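Local structure of protein YciF (Escherichia coli, 2GS4) at residues E56-V61 / L68-M73; H12-T17 / Q60-E65. The protein is a stress protein that forms homodimers and probably binds metal through a rubrerythrin-like helical bundle, though its physiological role is not established. All coordinates share one frame; numbering follows the deposited sequence.

How the interactions relate
Interaction 1 (56-61 with 68-73) and interaction 2 (12-17 with 60-65) have centres about 4 Å apart and share Gln60 and Val61 near the C-terminal end of helix 38-63. Along the chain, 12-17 on helix 6-33 comes first, then the end of helix 38-63, then 68-73 in the loop leading to helix 76-89. The loop thus passes over the pair of helices: Lys71 N probably hydrogen-bonds to Ser15 OG, at 2.8 Å, while Leu68 CB packs on Val62 O. Together the contacts join two successive antiparallel helices and their following loop at one end of the ferritin-like bundle, each contact's centre about 15 Å from the centre of the chain.

Interaction 1. Residues E56-V61 / L68-M73; sequences ERIDQV and LKIKRM
Val61 and Leu68 hold the nearest pair of CA atoms, 8.2 Å apart, where the irregular segment 68-73 passes beside the last turns of helix 38-63. Leu68 points toward the helix, and its CD1 methyl lies against the main chain, 3.4 Å from Val61 O. The same methyl also approaches the Val61 side chain, with CD1 4.3 Å from Val61 CG1. One helical turn back, Ile58 CG2 meets Ile70 CD1 at 4.0 Å, the two side chains crossing at about a right angle. The second torsion of Ile70 (chi2 -61°) folds its delta methyl round to reach that branch of Ile58. The contact between the segments is wholly apolar apart from the carbonyl of Val61. On the outer side of the loop, Lys69 curls back so that NZ, 3.2 Å from Ile70 O, bonds from above the carbonyl plane. Among the neighbouring helices, Tyr18 of helix 6-33 packs on Ile58, while Ala132 and Leu135 of helix 130-159 pack on Val61; this places the residue pairs where the loop lies over the groove between helices 6-33 and 38-63.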
loop_
_atom_site.group_PDB
_atom_site.type_symbol
_atom_site.label_atom_id
_atom_site.label_comp_id
_atom_site.label_asym_id
_atom_site.label_seq_id
_atom_site.Cartn_x
_atom_site.Cartn_y
_atom_site.Cartn_z
ATOM N N GLU A 56 -0.153 18.821 9.269
ATOM C CA GLU A 56 0.348 19.679 10.348
ATOM C C GLU A 56 0.592 18.836 11.592
ATOM O O GLU A 56 1.565 19.048 12.319
ATOM C CB GLU A 56 -0.646 20.800 10.682
ATOM C CG GLU A 56 -0.840 21.797 9.543
ATOM C CD GLU A 56 0.429 22.541 9.201
ATOM O OE1 GLU A 56 0.595 22.899 8.020
ATOM O OE2 GLU A 56 1.252 22.778 10.108
ATOM N N ARG A 57 -0.292 17.876 11.844
ATOM C CA ARG A 57 -0.138 17.026 13.014
ATOM C C ARG A 57 1.141 16.188 12.902
ATOM O O ARG A 57 1.782 15.900 13.915
ATOM C CB ARG A 57 -1.372 16.134 13.189
ATOM C CG ARG A 57 -1.497 15.524 14.576
ATOM C CD ARG A 57 -2.872 14.906 14.777
ATOM N NE ARG A 57 -3.918 15.923 14.821
ATOM C CZ ARG A 57 -5.111 15.788 14.249
ATOM N NH1 ARG A 57 -6.012 16.758 14.342
ATOM N NH2 ARG A 57 -5.393 14.690 13.556
ATOM N N ILE A 58 1.515 15.799 11.682
ATOM C CA ILE A 58 2.741 15.031 11.487
ATOM C C ILE A 58 3.951 15.908 11.838
ATOM O O ILE A 58 4.942 15.412 12.366
ATOM C CB ILE A 58 2.883 14.499 10.021
ATOM C CG1 ILE A 58 1.886 13.359 9.765
ATOM C CG2 ILE A 58 4.303 13.990 9.787
ATOM C CD1 ILE A 58 1.838 12.901 8.307
ATOM N N ASP A 59 3.885 17.201 11.533
ATOM C CA ASP A 59 4.998 18.093 11.866
ATOM C C ASP A 59 5.140 18.112 13.383
ATOM O O ASP A 59 6.254 18.140 13.918
ATOM C CB ASP A 59 4.751 19.524 11.377
ATOM C CG ASP A 59 4.613 19.616 9.873
ATOM O OD1 ASP A 59 5.288 18.848 9.160
ATOM O OD2 ASP A 59 3.844 20.479 9.404
ATOM N N GLN A 60 3.996 18.080 14.062
ATOM C CA GLN A 60 3.949 18.068 15.520
ATOM C C GLN A 60 4.578 16.789 16.068
ATOM O O GLN A 60 5.301 16.825 17.063
ATOM C CB GLN A 60 2.502 18.159 16.025
ATOM C CG GLN A 60 1.847 19.542 15.952
ATOM C CD GLN A 60 0.465 19.557 16.596
ATOM O OE1 GLN A 60 0.290 20.032 17.719
ATOM N NE2 GLN A 60 -0.518 19.014 15.891
ATOM N N VAL A 61 4.287 15.657 15.425
ATOM C CA VAL A 61 4.833 14.369 15.853
ATOM C C VAL A 61 6.344 14.400 15.756
ATOM O O VAL A 61 7.057 13.954 16.663
ATOM C CB VAL A 61 4.340 13.198 14.963
ATOM C CG1 VAL A 61 5.239 11.976 15.168
ATOM C CG2 VAL A 61 2.910 12.839 15.306
ATOM N N LEU A 68 13.504 12.444 15.748
ATOM C CA LEU A 68 12.645 12.302 14.579
ATOM C C LEU A 68 12.928 13.309 13.455
ATOM O O LEU A 68 13.370 14.429 13.702
ATOM C CB LEU A 68 11.176 12.374 15.022
ATOM C CG LEU A 68 10.767 11.330 16.075
ATOM C CD1 LEU A 68 9.285 11.427 16.400
ATOM C CD2 LEU A 68 11.099 9.943 15.551
ATOM N N LYS A 69 12.698 12.877 12.216
ATOM C CA LYS A 69 12.895 13.705 11.018
ATOM C C LYS A 69 11.954 13.092 9.980
ATOM O O LYS A 69 11.348 12.069 10.250
ATOM C CB LYS A 69 14.345 13.598 10.507
ATOM C CG LYS A 69 14.741 14.677 9.475
ATOM C CD LYS A 69 16.098 14.405 8.814
ATOM C CE LYS A 69 15.978 13.522 7.570
ATOM N NZ LYS A 69 15.757 14.295 6.308
ATOM N N ILE A 70 11.786 13.721 8.822
ATOM C CA ILE A 70 10.955 13.132 7.773
ATOM C C ILE A 70 11.947 12.916 6.649
ATOM O O ILE A 70 12.611 13.860 6.228
ATOM C CB ILE A 70 9.843 14.082 7.234
ATOM C CG1 ILE A 70 8.744 14.279 8.276
ATOM C CG2 ILE A 70 9.236 13.501 5.960
ATOM C CD1 ILE A 70 8.037 13.000 8.663
ATOM N N LYS A 71 12.084 11.684 6.178
ATOM C CA LYS A 71 13.004 11.428 5.085
ATOM C C LYS A 71 12.200 11.541 3.786
ATOM O O LYS A 71 11.058 11.094 3.716
ATOM C CB LYS A 71 13.658 10.047 5.259
ATOM C CG LYS A 71 14.622 9.975 6.472
ATOM C CD LYS A 71 15.243 8.589 6.675
ATOM C CE LYS A 71 16.481 8.656 7.576
ATOM N NZ LYS A 71 17.631 9.352 6.919
ATOM N N ARG A 72 12.788 12.186 2.779
ATOM C CA ARG A 72 12.135 12.401 1.486
ATOM C C ARG A 72 11.951 11.099 0.716
ATOM O O ARG A 72 12.896 10.334 0.548
ATOM C CB ARG A 72 12.974 13.375 0.653
ATOM C CG ARG A 72 12.309 13.979 -0.575
ATOM C CD ARG A 72 13.197 15.108 -1.101
ATOM N NE ARG A 72 12.635 15.847 -2.228
ATOM C CZ ARG A 72 12.712 17.170 -2.348
ATOM N NH1 ARG A 72 13.318 17.886 -1.406
ATOM N NH2 ARG A 72 12.197 17.779 -3.410
HETATM N N MSE A 73 10.732 10.849 0.250
HETATM C CA MSE A 73 10.440 9.638 -0.511
HETATM C C MSE A 73 9.038 9.723 -1.097
HETATM O O MSE A 73 8.234 10.548 -0.681
HETATM C CB MSE A 73 10.560 8.392 0.384
HETATM C CG MSE A 73 9.677 8.418 1.643
HETATM SE SE MSE A 73 9.677 6.783 2.719
HETATM C CE MSE A 73 11.321 7.048 3.704
#

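Interaction 2. Residues H12-T17 / Q60-E65; sequences HLLSDT and QVVESE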
loop_
_atom_site.group_PDB
_atom_site.type_symbol
_atom_site.label_atom_id
_atom_site.label_comp_id
_atom_site.label_asym_id
_atom_site.label_seq_id
_atom_site.Cartn_x
_atom_site.Cartn_y
_atom_site.Cartn_z
ATOM N N HIS A 12 10.698 5.545 8.958
ATOM C CA HIS A 12 10.427 5.162 7.577
ATOM C C HIS A 12 8.924 5.222 7.284
ATOM O O HIS A 12 8.501 5.862 6.319
ATOM C CB HIS A 12 10.941 3.741 7.305
ATOM C CG HIS A 12 10.351 3.111 6.082
ATOM N ND1 HIS A 12 10.676 3.509 4.803
ATOM C CD2 HIS A 12 9.443 2.113 5.946
ATOM C CE1 HIS A 12 9.999 2.783 3.931
ATOM N NE2 HIS A 12 9.242 1.929 4.599
ATOM N N LEU A 13 8.120 4.548 8.104
ATOM C CA LEU A 13 6.673 4.528 7.901
ATOM C C LEU A 13 6.015 5.901 8.031
ATOM O O LEU A 13 5.054 6.200 7.326
ATOM C CB LEU A 13 6.017 3.536 8.871
ATOM C CG LEU A 13 6.272 2.044 8.612
ATOM C CD1 LEU A 13 5.714 1.226 9.764
ATOM C CD2 LEU A 13 5.629 1.625 7.294
ATOM N N LEU A 14 6.523 6.725 8.941
ATOM C CA LEU A 14 5.972 8.062 9.141
ATOM C C LEU A 14 6.266 8.928 7.919
ATOM O O LEU A 14 5.415 9.708 7.475
ATOM C CB LEU A 14 6.583 8.707 10.390
ATOM C CG LEU A 14 6.007 10.076 10.758
ATOM C CD1 LEU A 14 4.607 9.907 11.294
ATOM C CD2 LEU A 14 6.901 10.745 11.807
ATOM N N SER A 15 7.477 8.783 7.385
ATOM C CA SER A 15 7.915 9.535 6.214
ATOM C C SER A 15 7.102 9.124 4.989
ATOM O O SER A 15 6.796 9.955 4.118
ATOM C CB SER A 15 9.402 9.289 5.947
ATOM O OG SER A 15 10.205 9.800 6.996
ATOM N N ASP A 16 6.754 7.841 4.929
ATOM C CA ASP A 16 5.967 7.317 3.820
ATOM C C ASP A 16 4.568 7.914 3.951
ATOM O O ASP A 16 3.986 8.393 2.976
ATOM C CB ASP A 16 5.893 5.790 3.903
ATOM C CG ASP A 16 6.064 5.117 2.551
ATOM O OD1 ASP A 16 5.823 3.891 2.460
ATOM O OD2 ASP A 16 6.442 5.804 1.584
ATOM N N THR A 17 4.041 7.913 5.171
ATOM C CA THR A 17 2.712 8.463 5.395
ATOM C C THR A 17 2.685 9.966 5.075
ATOM O O THR A 17 1.698 10.466 4.526
ATOM C CB THR A 17 2.239 8.178 6.841
ATOM O OG1 THR A 17 1.884 6.793 6.953
ATOM C CG2 THR A 17 1.042 9.031 7.212
ATOM N N GLN A 60 3.996 18.080 14.062
ATOM C CA GLN A 60 3.949 18.068 15.520
ATOM C C GLN A 60 4.578 16.789 16.068
ATOM O O GLN A 60 5.301 16.825 17.063
ATOM C CB GLN A 60 2.502 18.159 16.025
ATOM C CG GLN A 60 1.847 19.542 15.952
ATOM C CD GLN A 60 0.465 19.557 16.596
ATOM O OE1 GLN A 60 0.290 20.032 17.719
ATOM N NE2 GLN A 60 -0.518 19.014 15.891
ATOM N N VAL A 61 4.287 15.657 15.425
ATOM C CA VAL A 61 4.833 14.369 15.853
ATOM C C VAL A 61 6.344 14.400 15.756
ATOM O O VAL A 61 7.057 13.954 16.663
ATOM C CB VAL A 61 4.340 13.198 14.963
ATOM C CG1 VAL A 61 5.239 11.976 15.168
ATOM C CG2 VAL A 61 2.910 12.839 15.306
ATOM N N VAL A 62 6.829 14.920 14.638
ATOM C CA VAL A 62 8.253 15.007 14.389
ATOM C C VAL A 62 8.942 15.891 15.432
ATOM O O VAL A 62 9.993 15.529 15.962
ATOM C CB VAL A 62 8.490 15.528 12.963
ATOM C CG1 VAL A 62 9.941 15.906 12.758
ATOM C CG2 VAL A 62 8.090 14.439 11.966
ATOM N N GLU A 63 8.339 17.038 15.737
ATOM C CA GLU A 63 8.900 17.966 16.720
ATOM C C GLU A 63 8.821 17.437 18.158
ATOM O O GLU A 63 9.563 17.891 19.027
ATOM C CB GLU A 63 8.180 19.325 16.624
ATOM C CG GLU A 63 8.505 20.136 15.360
ATOM C CD GLU A 63 7.391 21.108 15.006
ATOM O OE1 GLU A 63 6.382 21.159 15.746
ATOM O OE2 GLU A 63 7.516 21.825 13.991
ATOM N N SER A 64 7.918 16.490 18.413
ATOM C CA SER A 64 7.751 15.937 19.760
ATOM C C SER A 64 8.933 15.087 20.220
ATOM O O SER A 64 9.048 14.766 21.405
ATOM C CB SER A 64 6.483 15.083 19.842
ATOM O OG SER A 64 6.689 13.811 19.252
ATOM N N GLU A 65 9.795 14.702 19.287
ATOM C CA GLU A 65 10.956 13.892 19.639
ATOM C C GLU A 65 12.180 14.384 18.869
ATOM O O GLU A 65 12.186 14.438 17.642
ATOM C CB GLU A 65 10.697 12.409 19.338
ATOM C CG GLU A 65 9.580 11.749 20.155
ATOM C CD GLU A 65 9.922 11.574 21.630
ATOM O OE1 GLU A 65 11.123 11.485 21.967
ATOM O OE2 GLU A 65 8.981 11.500 22.450
#
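Leu14 faces Val61 and Val62 from an antiparallel helix: the N-terminal part of helix 6-33 runs against the C-terminal part of helix 38-63, and the nearest CA atoms, those of Leu14 and Val62, are 9.0 Å apart. Leu14 carries the contact for its segment, directed at the opposite helix and ending in a single methyl, CD2, that touches two valines. This methyl lies 3.9 Å from Val61 CG1, where the two side chains reach toward each other tip to tip, and equally 3.9 Å from Val62 CG2, where they cross obliquely. With CG anti to the backbone N (chi1 -176°), the side chain of Leu14 extends toward helix 38-63 and brings CD2 to the valines. On the other helix, Val62 offers the methyl beside its own backbone N, while its side chain also packs on Ile70 of the following loop. Near the C-terminal end of helix 38-63, Ser64 folds back and its hydroxyl donates to Val61 O, OG lying 2.6 Å away and tilted 22° from the carbonyl plane. Val61 O also receives a weak bond from Ser64 N, which bonds weakly to Gln60 O as well, and Glu65 N makes a weak bond to Val62 O at 3.4 Å. Next to Leu14, Ser15 OG engages Ile11 O within its own helix and also Lys71 N, tying helix 6-33 to the loop. Helix 130-159 places Ala132 against Ser64, whereas Leu13 and Thr17 turn to helix 95-126. With no hydrogen bond between the two segments, adhesion here rests on the methyl contacts of largely buried aliphatic side chains, as in the core of a ferritin-like helical bundle, while the hydroxyls of Ser15 and Ser64 bond to backbone atoms at the margin of the contact.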